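Local atomic coordinates of enterochelin esterase (Salmonella enterica subsp. enterica serovar Typhimurium, PDB entry 3MGA), a protein that probably hydrolyses the ester bonds of ferric enterobactin, the iron-loaded siderophore, so that the bacterium can recover its iron. Residues M175-S180 and S186-I191; A261-L266 and L300-R305. One frame throughout, in Å; residues are numbered along the deposited sequence.

Interaction 1: M175-S180 and S186-I191; sequences MMQWHS and SRRVWI
Trp178 and Arg187 run alongside each other on the same face of the hairpin, Arg187 CD 3.6 Å from Trp178 CE3. The indole meets the arginine shaft obliquely, and its plane stands 42° from that of the guanidinium. The Arg187 chain runs out extended beside the indole and then turns at chi3 (-48°), which keeps CD and NE near CE3 and CZ3 of the ring while the charged end goes on to Glu251 and the carbonyl of Asp241. Val189 continues this face: its CG1 approaches the Trp178 ring, while CG2 packs 3.5 Å from Met176 CB. Met176, a selenomethionine, extends beside the valine. Helix 256-273 lies against Met176 and Trp178.

On the other face, Gln177 crosses Arg188, with Gln177 OE1 3.7 Å from Arg188 CG. The Arg188 guanidinium ion-pairs with Glu215 and Asp241, and Trp190 CH2 lies over its centre. Nearer the turn, His179 ND1 and Ser186 OG are hydrogen-bonded at 2.6 Å, the hydroxyl meeting the imidazole at its edge.

Met176 and Val189 form a hydrogen-bonded pair, with Met176 N to Val189 O and Val189 N to Met176 O both at 2.8 Å. With strand directions 145° apart, this is a twisted antiparallel beta hairpin, the pair of strands that opens the central sheet of an alpha/beta-hydrolase fold.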
loop_
_atom_site.group_PDB
_atom_site.type_symbol
_atom_site.label_atom_id
_atom_site.label_comp_id
_atom_site.label_asym_id
_atom_site.label_seq_id
_atom_site.Cartn_x
_atom_site.Cartn_y
_atom_site.Cartn_z
HETATM N N MSE A 175 -14.412 5.699 17.187
HETATM C CA MSE A 175 -14.934 6.118 15.894
HETATM C C MSE A 175 -15.767 7.379 16.035
HETATM O O MSE A 175 -16.513 7.549 17.002
HETATM C CB MSE A 175 -15.775 4.990 15.287
HETATM C CG MSE A 175 -14.945 3.819 14.813
HETATM SE SE MSE A 175 -15.955 2.182 14.490
HETATM C CE MSE A 175 -16.532 1.835 16.324
HETATM N N MSE A 176 -15.642 8.260 15.053
HETATM C CA MSE A 176 -16.355 9.501 15.061
HETATM C C MSE A 176 -16.869 9.796 13.659
HETATM O O MSE A 176 -16.221 9.481 12.656
HETATM C CB MSE A 176 -15.377 10.560 15.535
HETATM C CG MSE A 176 -15.868 11.960 15.540
HETATM SE SE MSE A 176 -14.419 13.131 16.108
HETATM C CE MSE A 176 -15.335 14.791 15.656
ATOM N N GLN A 177 -18.057 10.377 13.596
ATOM C CA GLN A 177 -18.660 10.723 12.335
ATOM C C GLN A 177 -18.322 12.190 12.128
ATOM O O GLN A 177 -18.737 13.042 12.913
ATOM C CB GLN A 177 -20.174 10.504 12.389
ATOM C CG GLN A 177 -20.873 10.476 11.012
ATOM C CD GLN A 177 -20.495 9.254 10.181
ATOM O OE1 GLN A 177 -19.944 8.276 10.703
ATOM N NE2 GLN A 177 -20.798 9.301 8.875
ATOM N N TRP A 178 -17.532 12.481 11.101
ATOM C CA TRP A 178 -17.142 13.855 10.805
ATOM C C TRP A 178 -17.938 14.446 9.637
ATOM O O TRP A 178 -17.748 14.067 8.482
ATOM C CB TRP A 178 -15.621 13.957 10.581
ATOM C CG TRP A 178 -15.205 15.236 9.944
ATOM C CD1 TRP A 178 -15.626 16.490 10.276
ATOM C CD2 TRP A 178 -14.234 15.400 8.908
ATOM N NE1 TRP A 178 -15.014 17.423 9.469
ATOM C CE2 TRP A 178 -14.151 16.778 8.624
ATOM C CE3 TRP A 178 -13.440 14.514 8.177
ATOM C CZ2 TRP A 178 -13.302 17.288 7.652
ATOM C CZ3 TRP A 178 -12.600 15.020 7.207
ATOM C CH2 TRP A 178 -12.537 16.399 6.953
ATOM N N HIS A 179 -18.829 15.379 9.975
ATOM C CA HIS A 179 -19.674 16.079 9.013
ATOM C C HIS A 179 -18.956 17.367 8.604
ATOM O O HIS A 179 -18.760 18.266 9.425
ATOM C CB HIS A 179 -21.024 16.426 9.642
ATOM C CG HIS A 179 -21.703 15.266 10.308
ATOM N ND1 HIS A 179 -22.434 14.328 9.611
ATOM C CD2 HIS A 179 -21.777 14.906 11.613
ATOM C CE1 HIS A 179 -22.917 13.434 10.456
ATOM N NE2 HIS A 179 -22.534 13.763 11.676
ATOM N N SER A 180 -18.567 17.452 7.335
ATOM C CA SER A 180 -17.830 18.603 6.822
ATOM C C SER A 180 -18.710 19.611 6.093
ATOM O O SER A 180 -19.419 19.255 5.148
ATOM C CB SER A 180 -16.747 18.113 5.875
ATOM O OG SER A 180 -16.062 19.192 5.295
ATOM N N SER A 186 -20.332 13.714 4.842
ATOM C CA SER A 186 -20.058 13.097 6.145
ATOM C C SER A 186 -19.107 11.932 5.944
ATOM O O SER A 186 -19.049 11.350 4.858
ATOM C CB SER A 186 -21.345 12.634 6.827
ATOM O OG SER A 186 -22.199 13.746 7.081
ATOM N N ARG A 187 -18.415 11.542 7.009
ATOM C CA ARG A 187 -17.389 10.522 6.898
ATOM C C ARG A 187 -16.929 10.003 8.251
ATOM O O ARG A 187 -16.995 10.714 9.225
ATOM C CB ARG A 187 -16.247 11.263 6.244
ATOM C CG ARG A 187 -14.943 10.644 6.112
ATOM C CD ARG A 187 -13.983 11.793 5.885
ATOM N NE ARG A 187 -14.473 12.719 4.853
ATOM C CZ ARG A 187 -14.113 12.695 3.571
ATOM N NH1 ARG A 187 -13.217 11.813 3.122
ATOM N NH2 ARG A 187 -14.629 13.590 2.735
ATOM N N ARG A 188 -16.432 8.769 8.291
ATOM C CA ARG A 188 -15.926 8.173 9.519
ATOM C C ARG A 188 -14.467 8.509 9.708
ATOM O O ARG A 188 -13.702 8.555 8.738
ATOM C CB ARG A 188 -15.986 6.640 9.473
ATOM C CG ARG A 188 -17.354 6.013 9.430
ATOM C CD ARG A 188 -17.229 4.506 9.172
ATOM N NE ARG A 188 -16.667 4.203 7.853
ATOM C CZ ARG A 188 -16.390 2.979 7.401
ATOM N NH1 ARG A 188 -16.607 1.906 8.161
ATOM N NH2 ARG A 188 -15.883 2.822 6.179
ATOM N N VAL A 189 -14.090 8.716 10.966
ATOM C CA VAL A 189 -12.704 8.938 11.346
ATOM C C VAL A 189 -12.454 8.061 12.586
ATOM O O VAL A 189 -13.333 7.917 13.453
ATOM C CB VAL A 189 -12.389 10.413 11.635
ATOM C CG1 VAL A 189 -12.577 11.258 10.364
ATOM C CG2 VAL A 189 -13.252 10.944 12.793
ATOM N N TRP A 190 -11.287 7.436 12.649
ATOM C CA TRP A 190 -10.949 6.593 13.785
ATOM C C TRP A 190 -9.865 7.252 14.628
ATOM O O TRP A 190 -8.975 7.913 14.107
ATOM C CB TRP A 190 -10.474 5.225 13.321
ATOM C CG TRP A 190 -11.519 4.350 12.710
ATOM C CD1 TRP A 190 -12.217 3.354 13.336
ATOM C CD2 TRP A 190 -11.957 4.344 11.345
ATOM N NE1 TRP A 190 -13.064 2.732 12.446
ATOM C CE2 TRP A 190 -12.929 3.328 11.220
ATOM C CE3 TRP A 190 -11.621 5.093 10.216
ATOM C CZ2 TRP A 190 -13.568 3.055 10.019
ATOM C CZ3 TRP A 190 -12.262 4.821 9.021
ATOM C CH2 TRP A 190 -13.221 3.811 8.933
ATOM N N ILE A 191 -9.932 7.067 15.937
ATOM C CA ILE A 191 -8.950 7.663 16.825
ATOM C C ILE A 191 -8.333 6.627 17.738
ATOM O O ILE A 191 -9.035 5.963 18.483
ATOM C CB ILE A 191 -9.575 8.750 17.718
ATOM C CG1 ILE A 191 -10.194 9.864 16.880
ATOM C CG2 ILE A 191 -8.518 9.352 18.642
ATOM C CD1 ILE A 191 -10.864 10.956 17.732
#

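Interaction 2: A261-L266 and L300-R305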
loop_
_atom_site.group_PDB
_atom_site.type_symbol
_atom_site.label_atom_id
_atom_site.label_comp_id
_atom_site.label_asym_id
_atom_site.label_seq_id
_atom_site.Cartn_x
_atom_site.Cartn_y
_atom_site.Cartn_z
ATOM N N ALA A 261 -10.494 21.848 5.353
ATOM C CA ALA A 261 -11.548 21.254 6.162
ATOM C C ALA A 261 -11.007 20.465 7.352
ATOM O O ALA A 261 -11.556 20.547 8.452
ATOM C CB ALA A 261 -12.422 20.344 5.289
ATOM N N VAL A 262 -9.950 19.679 7.122
ATOM C CA VAL A 262 -9.329 18.890 8.181
ATOM C C VAL A 262 -8.805 19.776 9.319
ATOM O O VAL A 262 -8.950 19.444 10.500
ATOM C CB VAL A 262 -8.175 18.018 7.626
ATOM C CG1 VAL A 262 -7.236 17.561 8.734
ATOM C CG2 VAL A 262 -8.732 16.832 6.827
ATOM N N GLN A 263 -8.227 20.916 8.970
ATOM C CA GLN A 263 -7.665 21.816 9.978
ATOM C C GLN A 263 -8.708 22.655 10.729
ATOM O O GLN A 263 -8.614 22.813 11.951
ATOM C CB GLN A 263 -6.648 22.744 9.326
ATOM C CG GLN A 263 -5.526 22.005 8.640
ATOM C CD GLN A 263 -4.590 22.929 7.915
ATOM O OE1 GLN A 263 -3.988 23.817 8.517
ATOM N NE2 GLN A 263 -4.430 22.703 6.613
ATOM N N GLN A 264 -9.692 23.175 9.996
ATOM C CA GLN A 264 -10.733 24.048 10.559
ATOM C C GLN A 264 -11.908 23.324 11.229
ATOM O O GLN A 264 -12.535 23.859 12.148
ATOM C CB GLN A 264 -11.296 24.942 9.444
ATOM C CG GLN A 264 -10.269 25.864 8.781
ATOM C CD GLN A 264 -10.824 26.562 7.546
ATOM O OE1 GLN A 264 -11.769 26.078 6.914
ATOM N NE2 GLN A 264 -10.219 27.686 7.181
ATOM N N GLU A 265 -12.194 22.115 10.769
ATOM C CA GLU A 265 -13.322 21.345 11.270
ATOM C C GLU A 265 -12.930 20.096 12.069
ATOM O O GLU A 265 -13.381 19.927 13.200
ATOM C CB GLU A 265 -14.177 20.895 10.080
ATOM C CG GLU A 265 -14.648 22.016 9.145
ATOM C CD GLU A 265 -15.190 21.484 7.818
ATOM O OE1 GLU A 265 -15.003 20.279 7.526
ATOM O OE2 GLU A 265 -15.784 22.273 7.057
ATOM N N LEU A 266 -12.093 19.236 11.483
ATOM C CA LEU A 266 -11.724 17.957 12.102
ATOM C C LEU A 266 -10.781 18.028 13.306
ATOM O O LEU A 266 -11.114 17.522 14.377
ATOM C CB LEU A 266 -11.133 17.006 11.049
ATOM C CG LEU A 266 -10.761 15.603 11.534
ATOM C CD1 LEU A 266 -11.990 14.886 12.087
ATOM C CD2 LEU A 266 -10.108 14.789 10.423
ATOM N N LEU A 300 3.614 20.620 1.953
ATOM C CA LEU A 300 4.104 21.706 1.111
ATOM C C LEU A 300 3.280 22.989 1.258
ATOM O O LEU A 300 3.847 24.076 1.267
ATOM C CB LEU A 300 4.134 21.286 -0.364
ATOM C CG LEU A 300 5.172 20.239 -0.781
ATOM C CD1 LEU A 300 4.954 19.828 -2.231
ATOM C CD2 LEU A 300 6.593 20.766 -0.581
ATOM N N ASN A 301 1.957 22.869 1.381
ATOM C CA ASN A 301 1.095 24.054 1.506
ATOM C C ASN A 301 0.848 24.554 2.936
ATOM O O ASN A 301 0.650 25.757 3.137
ATOM C CB ASN A 301 -0.247 23.860 0.783
ATOM C CG ASN A 301 -0.089 23.725 -0.726
ATOM O OD1 ASN A 301 -0.340 24.677 -1.473
ATOM N ND2 ASN A 301 0.387 22.568 -1.175
ATOM N N TRP A 302 0.866 23.654 3.917
ATOM C CA TRP A 302 0.645 24.040 5.317
ATOM C C TRP A 302 1.718 23.433 6.226
ATOM O O TRP A 302 1.417 22.608 7.101
ATOM C CB TRP A 302 -0.753 23.617 5.766
ATOM C CG TRP A 302 -1.822 24.229 4.937
ATOM C CD1 TRP A 302 -2.364 25.475 5.089
ATOM C CD2 TRP A 302 -2.477 23.641 3.809
ATOM N NE1 TRP A 302 -3.315 25.695 4.127
ATOM C CE2 TRP A 302 -3.408 24.587 3.329
ATOM C CE3 TRP A 302 -2.369 22.408 3.159
ATOM C CZ2 TRP A 302 -4.224 24.340 2.228
ATOM C CZ3 TRP A 302 -3.177 22.160 2.070
ATOM C CH2 TRP A 302 -4.096 23.124 1.612
ATOM N N PRO A 303 2.985 23.855 6.028
ATOM C CA PRO A 303 4.099 23.313 6.814
ATOM C C PRO A 303 4.060 23.737 8.277
ATOM O O PRO A 303 4.731 23.133 9.110
ATOM C CB PRO A 303 5.335 23.878 6.109
ATOM C CG PRO A 303 4.864 25.138 5.459
ATOM C CD PRO A 303 3.412 24.943 5.127
ATOM N N THR A 304 3.274 24.766 8.575
ATOM C CA THR A 304 3.117 25.271 9.933
ATOM C C THR A 304 2.230 24.345 10.765
ATOM O O THR A 304 2.180 24.461 11.988
ATOM C CB THR A 304 2.503 26.700 9.927
ATOM O OG1 THR A 304 2.374 27.184 11.272
ATOM C CG2 THR A 304 1.132 26.701 9.251
ATOM N N ARG A 305 1.515 23.445 10.089
ATOM C CA ARG A 305 0.637 22.482 10.745
ATOM C C ARG A 305 1.088 21.041 10.485
ATOM O O ARG A 305 0.997 20.195 11.382
ATOM C CB ARG A 305 -0.794 22.691 10.264
ATOM C CG ARG A 305 -1.849 21.711 10.795
ATOM C CD ARG A 305 -2.049 21.722 12.316
ATOM N NE ARG A 305 -1.018 20.984 13.047
ATOM C CZ ARG A 305 -1.042 20.758 14.363
ATOM N NH1 ARG A 305 -2.047 21.200 15.114
ATOM N NH2 ARG A 305 -0.055 20.079 14.932
#
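Gln263 reaches Trp302 with its CG anti to the carbonyl carbon (chi1 -58°) and its chain extended through chi2 (176°), which carries the amide straight out from the helix. Trp302 turns its own CG anti to its carbonyl carbon and offers the indole broadside to that amide. Gln263 NE2 then stands 3.4 Å above the plane of the Trp302 ring, off the ring centre and nearest the Trp302 atoms CG and CD2, both at 3.5 Å. The amide plane is nearly upright on the ring, 80° from it, so the nitrogen rather than the flat of the amide does the touching. Asn301 CB packs on the opposite indole face, so the ring is held between a neighbour in sequence and the glutamine.

The oxygen of the same amide faces Arg305. Gln263 OE1 lies 3.8 Å from both CB and CG of Arg305, a packing contact with the aliphatic root of the arginine. The glutamine and arginine chains run past one another in opposing senses, and the guanidinium is carried on to Thr283 OG1 and the carbonyl of Ser277. Gln263 NE2 is also hydrogen-bonded to the carbonyl of Trp259 in its own helix, which would limit rotation of the amide above the indole.

Trp302 is the first residue to leave helical geometry after helix 290-301, and Arg305 N bonds back to Trp302 O at 3.1 Å, closing a turn from which both side chains meet the glutamine. Thus a surface contact ties the middle of helix 256-273 to the turn leading into strand 308-312. Val262 and Leu266 of helix 256-273 rest on strand 236-240, whereas Leu300, in the last turn of helix 290-301, packs on helix 328-335.

Interaction 1 is partly buried and joins two adjacent strands through backbone hydrogen bonds, with apolar and aliphatic-aromatic packing on the face toward helix 256-273 and arginine ends paired to residues elsewhere in the chain. Interaction 2 is a smaller surface contact in which one glutamine amide rests on an indole and an arginine shaft. The centres of interactions 1 and 2 lie about 17 Å apart, yet helix 256-273 links them. It supplies Gln263 to interaction 2, while Ala261, Val262 and Glu265 pack against the hairpin, and Ser180 OG is probably hydrogen-bonded to Glu265 OE1 at 2.7 Å. Thus the helix bridges the edge of the sheet and the turn after helix 290-301.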